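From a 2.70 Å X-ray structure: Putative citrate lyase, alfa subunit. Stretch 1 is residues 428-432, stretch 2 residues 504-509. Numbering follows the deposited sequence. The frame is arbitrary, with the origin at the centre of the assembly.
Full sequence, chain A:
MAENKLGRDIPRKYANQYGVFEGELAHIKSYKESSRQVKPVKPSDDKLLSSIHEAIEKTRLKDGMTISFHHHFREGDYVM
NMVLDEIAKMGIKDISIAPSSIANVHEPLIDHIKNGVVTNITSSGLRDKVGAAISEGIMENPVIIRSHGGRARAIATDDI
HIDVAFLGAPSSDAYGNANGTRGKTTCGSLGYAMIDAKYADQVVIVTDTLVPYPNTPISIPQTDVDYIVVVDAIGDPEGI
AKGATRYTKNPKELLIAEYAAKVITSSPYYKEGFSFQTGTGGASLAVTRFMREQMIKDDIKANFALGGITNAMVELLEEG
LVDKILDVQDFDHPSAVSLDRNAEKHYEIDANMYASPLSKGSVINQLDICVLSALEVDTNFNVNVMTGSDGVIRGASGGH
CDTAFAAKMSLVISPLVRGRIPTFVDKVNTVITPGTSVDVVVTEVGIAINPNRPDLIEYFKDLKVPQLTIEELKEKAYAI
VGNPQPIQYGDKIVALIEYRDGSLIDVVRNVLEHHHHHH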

ATOM      1  N   VAL A 428     -22.678  26.628  20.777  1.00 22.63           N
ATOM      2  CA  VAL A 428     -22.334  26.743  19.366  1.00 21.60           C
ATOM      3  C   VAL A 428     -23.483  26.287  18.477  1.00 22.30           C
ATOM      4  O   VAL A 428     -24.230  25.371  18.835  1.00 21.97           O
ATOM      5  CB  VAL A 428     -21.089  25.899  19.030  1.00 21.46           C
ATOM      6  CG1 VAL A 428     -19.908  26.338  19.885  1.00 20.38           C
ATOM      7  CG2 VAL A 428     -21.383  24.437  19.256  1.00 20.46           C
ATOM      8  N   ASN A 429     -23.628  26.932  17.323  1.00 22.81           N
ATOM      9  CA  ASN A 429     -24.676  26.570  16.371  1.00 24.24           C
ATOM     10  C   ASN A 429     -24.501  25.123  15.915  1.00 24.46           C
ATOM     11  O   ASN A 429     -25.463  24.350  15.914  1.00 25.49           O
ATOM     12  CB  ASN A 429     -24.647  27.505  15.155  1.00 27.26           C
ATOM     13  CG  ASN A 429     -25.201  28.894  15.473  1.00 32.13           C
ATOM     14  OD1 ASN A 429     -24.759  29.911  14.901  1.00 33.86           O
ATOM     15  ND2 ASN A 429     -26.186  28.943  16.385  1.00 32.42           N
ATOM     16  N   THR A 430     -23.280  24.759  15.523  1.00 22.80           N
ATOM     17  CA  THR A 430     -22.988  23.395  15.078  1.00 20.81           C
ATOM     18  C   THR A 430     -21.805  22.827  15.863  1.00 19.59           C
ATOM     19  O   THR A 430     -20.831  23.526  16.105  1.00 19.82           O
ATOM     20  CB  THR A 430     -22.619  23.341  13.581  1.00 19.85           C
ATOM     21  OG1 THR A 430     -23.539  24.132  12.825  1.00 18.68           O
ATOM     22  CG2 THR A 430     -22.667  21.903  13.086  1.00 19.04           C
ATOM     23  N   VAL A 431     -21.882  21.561  16.251  1.00 17.22           N
ATOM     24  CA  VAL A 431     -20.792  20.945  16.992  1.00 15.26           C
ATOM     25  C   VAL A 431     -20.006  19.957  16.142  1.00 15.13           C
ATOM     26  O   VAL A 431     -20.565  18.976  15.649  1.00 15.20           O
ATOM     27  CB  VAL A 431     -21.298  20.169  18.216  1.00 15.66           C
ATOM     28  CG1 VAL A 431     -20.135  19.485  18.917  1.00 15.03           C
ATOM     29  CG2 VAL A 431     -22.020  21.092  19.159  1.00 15.33           C
ATOM     30  N   ILE A 432     -18.709  20.208  15.972  1.00 14.01           N
ATOM     31  CA  ILE A 432     -17.871  19.297  15.206  1.00 12.56           C
ATOM     32  C   ILE A 432     -16.926  18.555  16.148  1.00 11.48           C
ATOM     33  O   ILE A 432     -16.726  17.351  16.001  1.00 12.00           O
ATOM     34  CB  ILE A 432     -17.060  20.020  14.097  1.00 12.75           C
ATOM     35  CG1 ILE A 432     -17.961  20.311  12.895  1.00 13.96           C
ATOM     36  CG2 ILE A 432     -15.930  19.126  13.601  1.00 11.54           C
ATOM     37  CD1 ILE A 432     -19.175  21.116  13.231  1.00 17.57           C
ATOM     38  N   LEU A 504     -23.958  10.181  15.287  1.00 16.50           N
ATOM     39  CA  LEU A 504     -24.300  11.592  15.063  1.00 15.66           C
ATOM     40  C   LEU A 504     -24.037  12.417  16.300  1.00 14.79           C
ATOM     41  O   LEU A 504     -24.476  12.062  17.392  1.00 14.22           O
ATOM     42  CB  LEU A 504     -25.770  11.761  14.695  1.00 16.31           C
ATOM     43  CG  LEU A 504     -26.105  11.550  13.231  1.00 17.73           C
ATOM     44  CD1 LEU A 504     -27.579  11.776  12.998  1.00 17.49           C
ATOM     45  CD2 LEU A 504     -25.287  12.513  12.408  1.00 19.19           C
ATOM     46  N   ILE A 505     -23.334  13.526  16.113  1.00 13.74           N
ATOM     47  CA  ILE A 505     -23.006  14.422  17.206  1.00 13.80           C
ATOM     48  C   ILE A 505     -23.901  15.653  17.126  1.00 13.09           C
ATOM     49  O   ILE A 505     -24.198  16.264  18.140  1.00 14.11           O
ATOM     50  CB  ILE A 505     -21.485  14.822  17.162  1.00 15.61           C
ATOM     51  CG1 ILE A 505     -21.180  15.964  18.126  1.00 17.11           C
ATOM     52  CG2 ILE A 505     -21.109  15.286  15.767  1.00 14.93           C
ATOM     53  CD1 ILE A 505     -21.702  15.769  19.534  1.00 18.86           C
ATOM     54  N   ASP A 506     -24.362  16.003  15.931  1.00 12.64           N
ATOM     55  CA  ASP A 506     -25.219  17.176  15.785  1.00 13.92           C
ATOM     56  C   ASP A 506     -25.840  17.194  14.384  1.00 13.83           C
ATOM     57  O   ASP A 506     -25.681  16.243  13.620  1.00 13.48           O
ATOM     58  CB  ASP A 506     -24.378  18.440  16.024  1.00 15.83           C
ATOM     59  CG  ASP A 506     -25.213  19.700  16.176  1.00 17.93           C
ATOM     60  OD1 ASP A 506     -26.449  19.606  16.349  1.00 19.19           O
ATOM     61  OD2 ASP A 506     -24.618  20.800  16.137  1.00 19.38           O
ATOM     62  N   VAL A 507     -26.563  18.261  14.057  1.00 13.19           N
ATOM     63  CA  VAL A 507     -27.166  18.395  12.737  1.00 14.57           C
ATOM     64  C   VAL A 507     -27.164  19.852  12.359  1.00 15.37           C
ATOM     65  O   VAL A 507     -26.894  20.713  13.191  1.00 16.59           O
ATOM     66  CB  VAL A 507     -28.632  17.896  12.675  1.00 14.89           C
ATOM     67  CG1 VAL A 507     -28.685  16.376  12.738  1.00 14.15           C
ATOM     68  CG2 VAL A 507     -29.427  18.518  13.792  1.00 14.18           C
ATOM     69  N   VAL A 508     -27.468  20.122  11.096  1.00 15.75           N
ATOM     70  CA  VAL A 508     -27.500  21.481  10.599  1.00 17.73           C
ATOM     71  C   VAL A 508     -28.808  21.720   9.873  1.00 19.99           C
ATOM     72  O   VAL A 508     -29.202  20.938   9.004  1.00 20.41           O
ATOM     73  CB  VAL A 508     -26.341  21.735   9.629  1.00 17.25           C
ATOM     74  CG1 VAL A 508     -26.493  23.087   8.961  1.00 15.55           C
ATOM     75  CG2 VAL A 508     -25.033  21.668  10.385  1.00 19.07           C
ATOM     76  N   ARG A 509     -29.478  22.809  10.231  1.00 21.66           N
ATOM     77  CA  ARG A 509     -30.748  23.161   9.612  1.00 23.66           C
ATOM     78  C   ARG A 509     -30.561  24.248   8.569  1.00 23.51           C
ATOM     79  O   ARG A 509     -29.513  24.896   8.516  1.00 24.77           O
ATOM     80  CB  ARG A 509     -31.752  23.608  10.681  1.00 23.50           C
ATOM     81  CG  ARG A 509     -32.158  22.470  11.605  1.00 25.95           C
ATOM     82  CD  ARG A 509     -33.199  22.883  12.627  1.00 26.23           C
ATOM     83  NE  ARG A 509     -33.781  21.727  13.315  1.00 27.03           N
ATOM     84  CZ  ARG A 509     -33.141  20.985  14.212  1.00 27.82           C
ATOM     85  NH1 ARG A 509     -31.884  21.274  14.543  1.00 27.70           N
ATOM     86  NH2 ARG A 509     -33.763  19.955  14.775  1.00 27.59           N
TER

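A single hydrogen bond joins the two stretches, and it runs from backbone to side chain: although 504-509 is a strand, the amide of Val-431 donates to the carboxylate of Asp-506, with N to OD2 at 2.8 Å and an N-H...O angle of 149°. Stretch 1, which forms no regular helix or strand, therefore meets its neighbour through an acid side chain rather than through a backbone ladder. The CA atoms of Val-431 and Asp-506 lie 5.9 Å apart, a gap that the aspartate can span because its CA-to-CB bond points toward stretch 1 and its chi1 is t (-168°). The same oxygen sits close to the preceding residue, with Asp-506 OD2 3.2 Å from Thr-430 CA, so the carboxylate rests against the backbone just before the amide it accepts from. The other oxygen turns back to its own strand: Val-507 N approaches Asp-506 OD1 at 2.7 Å in a weak hydrogen bond. Both carboxylate oxygens also have hydrogen-bond partners elsewhere in the structure, which helps explain how a charged group is accommodated in a buried position. Aspartate suits this place because its short side chain carries two acceptors, one reaching across the contact and one serving the next residue along.

Apolar packing flanks the polar link. Val-431 also directs its CA-to-CB bond toward stretch 2, and with chi1 t (177°) it brings CG1 to 3.8 Å from CG1 of Ile-505. The isoleucine points toward stretch 1 in return, and its CG2 lies 3.7 Å from the carbonyl O of Val-431. Two branched aliphatic side chains thus pack beside the hydrogen bond. Toward the other end, Thr-430 CG2 packs at 3.6 Å from Val-508 CG2, although the CA-to-CB bonds of both residues run sideways. Threonine fits here because it offers a methyl to the valine while its OG1 is hydrogen-bonded elsewhere in the structure.

The contact is small, burying 262 Å² summed over both sides, and Val-431 and Asp-506 contribute most, with 64 and 56 Å² covered. Between Asp-506 and Val-508, Val-507 points its CA-to-CB bond away, and its side chain comes no nearer than 7.2 Å to stretch 1. Asn-429 is partly exposed and the end of its side chain leads away, consistent with an amide group that takes no part in the contact.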